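Local atomic coordinates of geranyltranstransferase (Agrobacterium tumefaciens, PDB entry 2H8O), a protein that probably catalyses the condensation of geranyl diphosphate with isopentenyl diphosphate to give farnesyl diphosphate, as a mainly helical polyprenyl synthetase of the terpene synthase clan. Residues D103-A106 against G107-G111; A162-I165 against I166-D170; N171-A175 against E176-A180. One frame throughout, in Å; residues are numbered along the deposited sequence. Where two conformers were deposited one is given.

Interaction 1 (D103-A106 against G107-G111); sequences DAEA and GLHVG
A local i to i+4 contact in the first turns of helix 104-125, which D103 caps, joins H109 to E105. E105 O takes two bonds from the histidine, from the backbone N and from the ring atom ND1 of H109, each at 3.0 Å. They come from opposite faces of the carbonyl plane, ND1 standing 38° out of it. With CG of H109 anti to its own carbonyl carbon (chi1 -84°), the imidazole folds back toward the preceding turn; the bond also implies that ND1 carries a hydrogen. The side chain of E105 runs alongside the ring, its CG 4.0 Å from ND1 of H109. The N-cap motif is explicit at D103, whose OD1 accepts from A106 N at 3.1 Å, met from above the carboxylate plane, and weakly from E105 N at 2.8 Å. D103 O takes G107 N, beginning the i to i+4 series of this helix in the all-alpha prenyltransferase fold. A106 O accepts from V110 N, beside which CG2 of V110 sits, 3.3 Å from that oxygen. L108 turns to helices 34-57 and 88-99; A106 and V110 pack on I236 of helix 211-237.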
ATOM      1  N   ASP A 103     -11.934   2.490 -21.620  1.00 19.09           N
ATOM      2  CA  ASP A 103     -13.171   2.506 -20.857  1.00 18.55           C
ATOM      3  C   ASP A 103     -13.114   3.618 -19.808  1.00 18.21           C
ATOM      4  O   ASP A 103     -12.288   3.576 -18.880  1.00 16.91           O
ATOM      5  CB  ASP A 103     -13.359   1.134 -20.192  1.00 18.52           C
ATOM      6  CG  ASP A 103     -14.703   0.976 -19.529  1.00 20.36           C
ATOM      7  OD1 ASP A 103     -15.037   1.786 -18.645  1.00 24.47           O
ATOM      8  OD2 ASP A 103     -15.441   0.043 -19.909  1.00 26.21           O
ATOM      9  N   ALA A 104     -13.998   4.602 -19.941  1.00 17.96           N
ATOM     10  CA  ALA A 104     -14.007   5.753 -19.040  1.00 17.69           C
ATOM     11  C   ALA A 104     -14.280   5.358 -17.596  1.00 17.57           C
ATOM     12  O   ALA A 104     -13.800   6.026 -16.678  1.00 17.95           O
ATOM     13  CB  ALA A 104     -15.057   6.768 -19.490  1.00 18.09           C
ATOM     14  N   GLU A 105     -15.055   4.296 -17.376  1.00 17.54           N
ATOM     15  CA  GLU A 105     -15.360   3.868 -16.006  1.00 17.77           C
ATOM     16  C   GLU A 105     -14.096   3.310 -15.373  1.00 17.06           C
ATOM     17  O   GLU A 105     -13.813   3.584 -14.219  1.00 16.45           O
ATOM     18  CB  GLU A 105     -16.500   2.827 -15.967  1.00 18.21           C
ATOM     19  CG  GLU A 105     -16.955   2.449 -14.565  1.00 19.22           C
ATOM     20  CD  GLU A 105     -18.127   1.470 -14.543  1.00 21.80           C
ATOM     21  OE1 GLU A 105     -18.539   0.967 -15.624  1.00 28.27           O
ATOM     22  OE2 GLU A 105     -18.659   1.229 -13.437  1.00 27.97           O
ATOM     23  N   ALA A 106     -13.328   2.540 -16.140  1.00 17.05           N
ATOM     24  CA  ALA A 106     -12.038   2.050 -15.631  1.00 16.48           C
ATOM     25  C   ALA A 106     -11.095   3.228 -15.357  1.00 16.25           C
ATOM     26  O   ALA A 106     -10.415   3.287 -14.322  1.00 16.13           O
ATOM     27  CB  ALA A 106     -11.443   1.069 -16.612  1.00 16.61           C
ATOM     28  N   GLY A 107     -11.093   4.198 -16.264  1.00 15.30           N
ATOM     29  CA  GLY A 107     -10.335   5.438 -16.056  1.00 15.59           C
ATOM     30  C   GLY A 107     -10.696   6.174 -14.776  1.00 15.45           C
ATOM     31  O   GLY A 107      -9.819   6.639 -14.039  1.00 15.98           O
ATOM     32  N   LEU A 108     -11.996   6.258 -14.500  1.00 15.06           N
ATOM     33  CA  LEU A 108     -12.475   6.905 -13.284  1.00 15.37           C
ATOM     34  C   LEU A 108     -12.017   6.152 -12.023  1.00 15.34           C
ATOM     35  O   LEU A 108     -11.570   6.769 -11.051  1.00 16.01           O
ATOM     36  CB  LEU A 108     -13.995   7.025 -13.322  1.00 15.32           C
ATOM     37  CG  LEU A 108     -14.623   7.862 -12.224  1.00 16.37           C
ATOM     38  CD1 LEU A 108     -14.225   9.327 -12.356  1.00 20.59           C
ATOM     39  CD2 LEU A 108     -16.138   7.698 -12.238  1.00 17.29           C
ATOM     40  N   HIS A 109     -12.116   4.821 -12.046  1.00 14.67           N
ATOM     41  CA  HIS A 109     -11.701   4.007 -10.892  1.00 14.76           C
ATOM     42  C   HIS A 109     -10.209   4.131 -10.657  1.00 14.26           C
ATOM     43  O   HIS A 109      -9.772   4.328  -9.522  1.00 14.98           O
ATOM     44  CB  HIS A 109     -12.113   2.546 -11.097  1.00 14.49           C
ATOM     45  CG  HIS A 109     -13.525   2.295 -10.698  1.00 15.02           C
ATOM     46  ND1 HIS A 109     -14.592   2.854 -11.368  1.00 17.76           N
ATOM     47  CD2 HIS A 109     -14.048   1.643  -9.639  1.00 14.63           C
ATOM     48  CE1 HIS A 109     -15.716   2.533 -10.751  1.00 15.44           C
ATOM     49  NE2 HIS A 109     -15.414   1.796  -9.700  1.00 18.78           N
ATOM     50  N   VAL A 110      -9.417   4.014 -11.729  1.00 14.27           N
ATOM     51  CA  VAL A 110      -7.947   4.142 -11.572  1.00 14.70           C
ATOM     52  C   VAL A 110      -7.545   5.552 -11.134  1.00 14.88           C
ATOM     53  O   VAL A 110      -6.667   5.704 -10.288  1.00 15.50           O
ATOM     54  CB  VAL A 110      -7.215   3.706 -12.841  1.00 14.35           C
ATOM     55  CG1 VAL A 110      -5.718   3.936 -12.716  1.00 13.88           C
ATOM     56  CG2 VAL A 110      -7.541   2.244 -13.109  1.00 14.71           C
ATOM     57  N   GLY A 111      -8.212   6.580 -11.665  1.00 15.07           N
ATOM     58  CA  GLY A 111      -7.983   7.953 -11.208  1.00 15.55           C
ATOM     59  C   GLY A 111      -8.275   8.101  -9.723  1.00 14.72           C
ATOM     60  O   GLY A 111      -7.512   8.731  -8.990  1.00 15.36           O
TER

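Interaction 2 (A162-I165 against I166-D170); sequences AFDI and IASDD
D164 O is held by two groups of one residue, S168: the hydroxyl OG at 2.7 Å and the backbone N at 2.9 Å. The amide arrives nearly in line with the carbonyl bond, although its N-H is bent (131° at the hydrogen), whereas OG stands 48° above the carbonyl plane. S168 was modelled in two conformers, and the contacts of OG hold for the one described, in which the first torsion sets OG beside its own N (chi1 -80°) and turns it back toward D164.

The site is the C-terminal end of helix 148-167. S168 is the first residue to depart from helical backbone angles, so its two bonds to D164 O close the final turn just where the chain leaves the helix. One and two steps earlier the regular pattern still holds: A167 N bonds F163 O at 3.1 Å and I166 N bonds A162 O at the same length. CG1 of I166 packs over the latter carbonyl, 3.5 Å from A162 O.

The carboxylate of D164, its CG anti to the backbone N, brings OD1 2.7 Å from S168 OG. Its principal partner belongs to the dimer, since OD2 makes a salt bridge with NE of R187 of the second subunit; NH2 of that arginine also makes a weak hydrogen bond to S168 OG. Nearby, F163 stacks on F163 of the second subunit. Within the chain, I166 packs against helix 175-189 and I165 against helix 104-125.

All the residues meeting here are buried, so the arginine from the partner chain would be expected to offset the buried charge of D164 and favour its ionised form, coupling this helix end to the subunit interface.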
ATOM      1  N   ALA A 162      -5.936   2.298  -2.340  1.00 14.69           N
ATOM      2  CA  ALA A 162      -5.568   2.542  -3.741  1.00 15.37           C
ATOM      3  C   ALA A 162      -5.451   1.222  -4.502  1.00 15.05           C
ATOM      4  O   ALA A 162      -5.939   1.078  -5.624  1.00 16.27           O
ATOM      5  CB  ALA A 162      -4.282   3.349  -3.829  1.00 15.75           C
ATOM      6  N   PHE A 163      -4.800   0.239  -3.887  1.00 15.92           N
ATOM      7  CA  PHE A 163      -4.612  -1.061  -4.526  1.00 15.59           C
ATOM      8  C   PHE A 163      -5.895  -1.879  -4.621  1.00 15.92           C
ATOM      9  O   PHE A 163      -6.162  -2.489  -5.656  1.00 16.34           O
ATOM     10  CB  PHE A 163      -3.452  -1.808  -3.879  1.00 16.79           C
ATOM     11  CG  PHE A 163      -2.141  -1.152  -4.158  1.00 15.57           C
ATOM     12  CD1 PHE A 163      -1.573  -1.282  -5.401  1.00 16.16           C
ATOM     13  CD2 PHE A 163      -1.527  -0.321  -3.224  1.00 17.19           C
ATOM     14  CE1 PHE A 163      -0.356  -0.667  -5.693  1.00 16.62           C
ATOM     15  CE2 PHE A 163      -0.338   0.296  -3.515  1.00 17.24           C
ATOM     16  CZ  PHE A 163       0.242   0.134  -4.742  1.00 17.80           C
ATOM     17  N   ASP A 164      -6.702  -1.828  -3.561  1.00 16.40           N
ATOM     18  CA  ASP A 164      -8.056  -2.383  -3.607  1.00 16.08           C
ATOM     19  C   ASP A 164      -8.863  -1.821  -4.782  1.00 15.57           C
ATOM     20  O   ASP A 164      -9.471  -2.562  -5.525  1.00 16.71           O
ATOM     21  CB  ASP A 164      -8.777  -2.107  -2.280  1.00 16.78           C
ATOM     22  CG  ASP A 164     -10.095  -2.853  -2.140  1.00 18.98           C
ATOM     23  OD1 ASP A 164     -10.383  -3.783  -2.923  1.00 21.33           O
ATOM     24  OD2 ASP A 164     -10.858  -2.512  -1.206  1.00 20.98           O
ATOM     25  N   ILE A 165      -8.865  -0.502  -4.941  1.00 15.34           N
ATOM     26  CA  ILE A 165      -9.672   0.146  -5.969  1.00 15.50           C
ATOM     27  C   ILE A 165      -9.233  -0.279  -7.363  1.00 15.49           C
ATOM     28  O   ILE A 165     -10.059  -0.552  -8.237  1.00 16.79           O
ATOM     29  CB  ILE A 165      -9.595   1.674  -5.836  1.00 14.91           C
ATOM     30  CG1 ILE A 165     -10.249   2.120  -4.530  1.00 14.90           C
ATOM     31  CG2 ILE A 165     -10.257   2.371  -7.038  1.00 16.66           C
ATOM     32  CD1 ILE A 165      -9.861   3.518  -4.117  1.00 16.70           C
ATOM     33  N   ILE A 166      -7.923  -0.372  -7.571  1.00 15.76           N
ATOM     34  CA  ILE A 166      -7.461  -0.812  -8.888  1.00 16.21           C
ATOM     35  C   ILE A 166      -7.854  -2.249  -9.199  1.00 16.15           C
ATOM     36  O   ILE A 166      -8.319  -2.546 -10.299  1.00 16.97           O
ATOM     37  CB  ILE A 166      -5.965  -0.664  -9.022  1.00 16.61           C
ATOM     38  CG1 ILE A 166      -5.620   0.814  -9.096  1.00 18.40           C
ATOM     39  CG2 ILE A 166      -5.425  -1.389 -10.284  1.00 16.89           C
ATOM     40  CD1 ILE A 166      -4.148   1.090  -9.032  1.00 19.22           C
ATOM     41  N   ALA A 167      -7.677  -3.152  -8.236  1.00 16.45           N
ATOM     42  CA  ALA A 167      -7.802  -4.582  -8.530  1.00 17.04           C
ATOM     43  C   ALA A 167      -9.229  -5.109  -8.412  1.00 17.06           C
ATOM     44  O   ALA A 167      -9.519  -6.212  -8.889  1.00 17.58           O
ATOM     45  CB  ALA A 167      -6.851  -5.394  -7.621  1.00 18.28           C
ATOM     46  N   SER A 168     -10.092  -4.325  -7.757  1.00 17.04           N
ATOM     47  CA  SER A 168     -11.453  -4.763  -7.442  0.50 17.71           C
ATOM     48  C   SER A 168     -12.274  -5.103  -8.678  1.00 17.99           C
ATOM     49  O   SER A 168     -12.088  -4.536  -9.751  1.00 16.95           O
ATOM     50  CB  SER A 168     -12.199  -3.711  -6.601  0.50 17.72           C
ATOM     51  OG  SER A 168     -11.817  -3.793  -5.238  0.50 17.48           O
ATOM     52  N   ASP A 169     -13.214  -6.033  -8.496  1.00 19.03           N
ATOM     53  CA  ASP A 169     -14.079  -6.446  -9.583  1.00 20.19           C
ATOM     54  C   ASP A 169     -14.974  -5.316 -10.073  1.00 21.11           C
ATOM     55  O   ASP A 169     -15.404  -5.351 -11.231  1.00 22.21           O
ATOM     56  CB  ASP A 169     -14.944  -7.630  -9.172  1.00 20.95           C
ATOM     57  CG  ASP A 169     -14.158  -8.910  -8.983  1.00 22.84           C
ATOM     58  OD1 ASP A 169     -12.996  -9.036  -9.438  1.00 23.60           O
ATOM     59  OD2 ASP A 169     -14.735  -9.819  -8.346  1.00 27.11           O
ATOM     60  N   ASP A 170     -15.242  -4.304  -9.239  1.00 21.26           N
ATOM     61  CA  ASP A 170     -16.055  -3.167  -9.713  1.00 21.83           C
ATOM     62  C   ASP A 170     -15.290  -2.150 -10.568  1.00 21.37           C
ATOM     63  O   ASP A 170     -15.883  -1.184 -11.055  1.00 22.17           O
ATOM     64  CB  ASP A 170     -16.828  -2.496  -8.570  1.00 23.92           C
ATOM     65  CG  ASP A 170     -15.955  -1.794  -7.599  1.00 27.14           C
ATOM     66  OD1 ASP A 170     -14.716  -1.794  -7.787  1.00 32.55           O
ATOM     67  OD2 ASP A 170     -16.518  -1.238  -6.618  1.00 35.91           O
TER

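Interaction 3 (N171-A175 against E176-A180); sequences NPLAA and ERKAA
The connection between helices 148-167 and 175-189, with the N-terminal turn of the latter, is closed by K178, whose side chain reaches back along the incoming loop. Its NZ donates to N171 O at 2.8 Å, in the carbonyl plane, and more weakly to L173 O at 3.1 Å. S168 O is a further acceptor for the same ammonium group, so backbone carbonyls from three residues of the connection converge on it. An extended chain beyond CG (chi3 161°, chi4 159°) gives the lysine this span, and its methylenes travel past N171 and L173 in the opposite direction, with CD 3.3 Å from L173 O.

P172 centres an inverse gamma turn between N171 and L173; the weak L173 N bond of that turn also falls on N171 O. L173 crosses R177 at about a right angle: CG of the leucine rests 3.8 Å from CB of R177, and its CD1 lies as far from CD of that arginine. A174 occupies the N-cap position, and its O accepts from K178 N at 3.0 Å, straight (165° at the hydrogen), opening the helical pattern that A179 N continues to A175 O at 2.9 Å.

ND2 of N171 donates to I166 O of helix 148-167, and the N171 side chain packs on A106, H109 and V110 of helix 104-125. R177 NH1 bonds I236 O at helix 211-237, on which L173 also packs, while A175 and E176 meet E176 and A175 of the second subunit, where the two E176 carboxylates approach each other, like charges close.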
ATOM      1  N   ASN A 171     -13.982  -2.377 -10.745  1.00 19.84           N
ATOM      2  CA  ASN A 171     -13.201  -1.697 -11.763  1.00 19.45           C
ATOM      3  C   ASN A 171     -13.298  -2.542 -13.024  1.00 18.65           C
ATOM      4  O   ASN A 171     -12.765  -3.662 -13.054  1.00 18.11           O
ATOM      5  CB  ASN A 171     -11.731  -1.578 -11.338  1.00 18.64           C
ATOM      6  CG  ASN A 171     -10.888  -0.845 -12.363  1.00 19.48           C
ATOM      7  OD1 ASN A 171     -11.423  -0.216 -13.279  1.00 20.05           O
ATOM      8  ND2 ASN A 171      -9.559  -0.916 -12.220  1.00 17.63           N
ATOM      9  N   PRO A 172     -14.020  -2.046 -14.061  1.00 18.14           N
ATOM     10  CA  PRO A 172     -14.257  -2.897 -15.228  1.00 18.30           C
ATOM     11  C   PRO A 172     -13.050  -2.937 -16.142  1.00 18.80           C
ATOM     12  O   PRO A 172     -12.961  -2.172 -17.097  1.00 19.08           O
ATOM     13  CB  PRO A 172     -15.466  -2.227 -15.905  1.00 17.68           C
ATOM     14  CG  PRO A 172     -15.308  -0.783 -15.581  1.00 18.00           C
ATOM     15  CD  PRO A 172     -14.653  -0.716 -14.207  1.00 18.10           C
ATOM     16  N   LEU A 173     -12.098  -3.810 -15.801  1.00 18.67           N
ATOM     17  CA  LEU A 173     -10.803  -3.885 -16.465  1.00 18.54           C
ATOM     18  C   LEU A 173     -10.235  -5.310 -16.338  1.00 18.32           C
ATOM     19  O   LEU A 173     -10.343  -5.934 -15.288  1.00 17.92           O
ATOM     20  CB  LEU A 173      -9.865  -2.872 -15.825  1.00 19.23           C
ATOM     21  CG  LEU A 173      -8.522  -2.615 -16.485  1.00 19.30           C
ATOM     22  CD1 LEU A 173      -8.736  -2.040 -17.892  1.00 21.03           C
ATOM     23  CD2 LEU A 173      -7.706  -1.668 -15.605  1.00 18.82           C
ATOM     24  N   ALA A 174      -9.661  -5.830 -17.421  1.00 18.52           N
ATOM     25  CA  ALA A 174      -9.130  -7.195 -17.428  1.00 17.98           C
ATOM     26  C   ALA A 174      -8.025  -7.342 -16.384  1.00 17.81           C
ATOM     27  O   ALA A 174      -7.292  -6.393 -16.108  1.00 17.72           O
ATOM     28  CB  ALA A 174      -8.594  -7.567 -18.799  1.00 18.57           C
ATOM     29  N   ALA A 175      -7.919  -8.548 -15.839  1.00 18.09           N
ATOM     30  CA  ALA A 175      -6.948  -8.875 -14.786  1.00 17.62           C
ATOM     31  C   ALA A 175      -5.514  -8.549 -15.185  1.00 17.91           C
ATOM     32  O   ALA A 175      -4.751  -8.047 -14.388  1.00 17.68           O
ATOM     33  CB  ALA A 175      -7.067 -10.351 -14.383  1.00 17.72           C
ATOM     34  N   GLU A 176      -5.156  -8.825 -16.433  1.00 18.01           N
ATOM     35  CA  GLU A 176      -3.791  -8.577 -16.895  1.00 18.59           C
ATOM     36  C   GLU A 176      -3.449  -7.088 -16.827  1.00 18.41           C
ATOM     37  O   GLU A 176      -2.340  -6.699 -16.431  1.00 18.68           O
ATOM     38  CB  GLU A 176      -3.604  -9.093 -18.322  1.00 19.60           C
ATOM     39  CG  GLU A 176      -3.716 -10.605 -18.456  1.00 24.03           C
ATOM     40  CD  GLU A 176      -5.165 -11.169 -18.494  1.00 28.47           C
ATOM     41  OE1 GLU A 176      -6.181 -10.411 -18.538  1.00 28.21           O
ATOM     42  OE2 GLU A 176      -5.272 -12.422 -18.476  1.00 32.56           O
ATOM     43  N   ARG A 177      -4.434  -6.256 -17.175  1.00 18.44           N
ATOM     44  CA  ARG A 177      -4.269  -4.806 -17.113  1.00 17.59           C
ATOM     45  C   ARG A 177      -4.236  -4.290 -15.656  1.00 17.43           C
ATOM     46  O   ARG A 177      -3.452  -3.392 -15.319  1.00 17.14           O
ATOM     47  CB  ARG A 177      -5.359  -4.125 -17.944  1.00 18.08           C
ATOM     48  CG  ARG A 177      -5.234  -4.415 -19.418  1.00 18.35           C
ATOM     49  CD  ARG A 177      -6.364  -3.803 -20.226  1.00 19.06           C
ATOM     50  NE  ARG A 177      -6.399  -4.365 -21.571  1.00 20.81           N
ATOM     51  CZ  ARG A 177      -7.199  -3.935 -22.547  1.00 21.98           C
ATOM     52  NH1 ARG A 177      -8.003  -2.898 -22.360  1.00 22.10           N
ATOM     53  NH2 ARG A 177      -7.164  -4.532 -23.737  1.00 22.54           N
ATOM     54  N   LYS A 178      -5.074  -4.869 -14.800  1.00 17.11           N
ATOM     55  CA  LYS A 178      -5.041  -4.599 -13.352  1.00 16.29           C
ATOM     56  C   LYS A 178      -3.666  -4.919 -12.758  1.00 16.20           C
ATOM     57  O   LYS A 178      -3.087  -4.102 -12.062  1.00 15.53           O
ATOM     58  CB  LYS A 178      -6.133  -5.393 -12.643  1.00 16.45           C
ATOM     59  CG  LYS A 178      -7.530  -4.808 -12.890  1.00 15.41           C
ATOM     60  CD  LYS A 178      -8.657  -5.727 -12.428  1.00 16.58           C
ATOM     61  CE  LYS A 178      -9.970  -4.941 -12.251  1.00 16.18           C
ATOM     62  NZ  LYS A 178     -11.175  -5.787 -12.288  1.00 16.34           N
ATOM     63  N   ALA A 179      -3.135  -6.097 -13.063  1.00 15.67           N
ATOM     64  CA  ALA A 179      -1.789  -6.472 -12.560  1.00 15.63           C
ATOM     65  C   ALA A 179      -0.733  -5.483 -13.025  1.00 15.67           C
ATOM     66  O   ALA A 179       0.098  -5.038 -12.244  1.00 15.24           O
ATOM     67  CB  ALA A 179      -1.416  -7.902 -12.962  1.00 15.20           C
ATOM     68  N   ALA A 180      -0.777  -5.116 -14.311  1.00 15.84           N
ATOM     69  CA  ALA A 180       0.176  -4.148 -14.857  1.00 16.28           C
ATOM     70  C   ALA A 180       0.098  -2.810 -14.135  1.00 16.05           C
ATOM     71  O   ALA A 180       1.108  -2.170 -13.863  1.00 15.88           O
ATOM     72  CB  ALA A 180      -0.084  -3.948 -16.345  1.00 16.76           C
TER

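All three contacts are local and occur at helix ends on the same side of the chain's centre: interaction 1 at the start of helix 104-125, interaction 2 at the end of helix 148-167, interaction 3 at the following connection and start of helix 175-189. Interaction 2 is wholly buried; the others are partly so. Their centres lie 9 to 11 Å apart, and N171 bridges the three sites, its OD1 lying 3.3 Å from A106 CA. A histidine ring, a serine hydroxyl and a lysine ammonium respectively supply the side-chain bonds to backbone carbonyls. Interactions 2 and 3 also meet the second subunit, which interaction 1 does not touch.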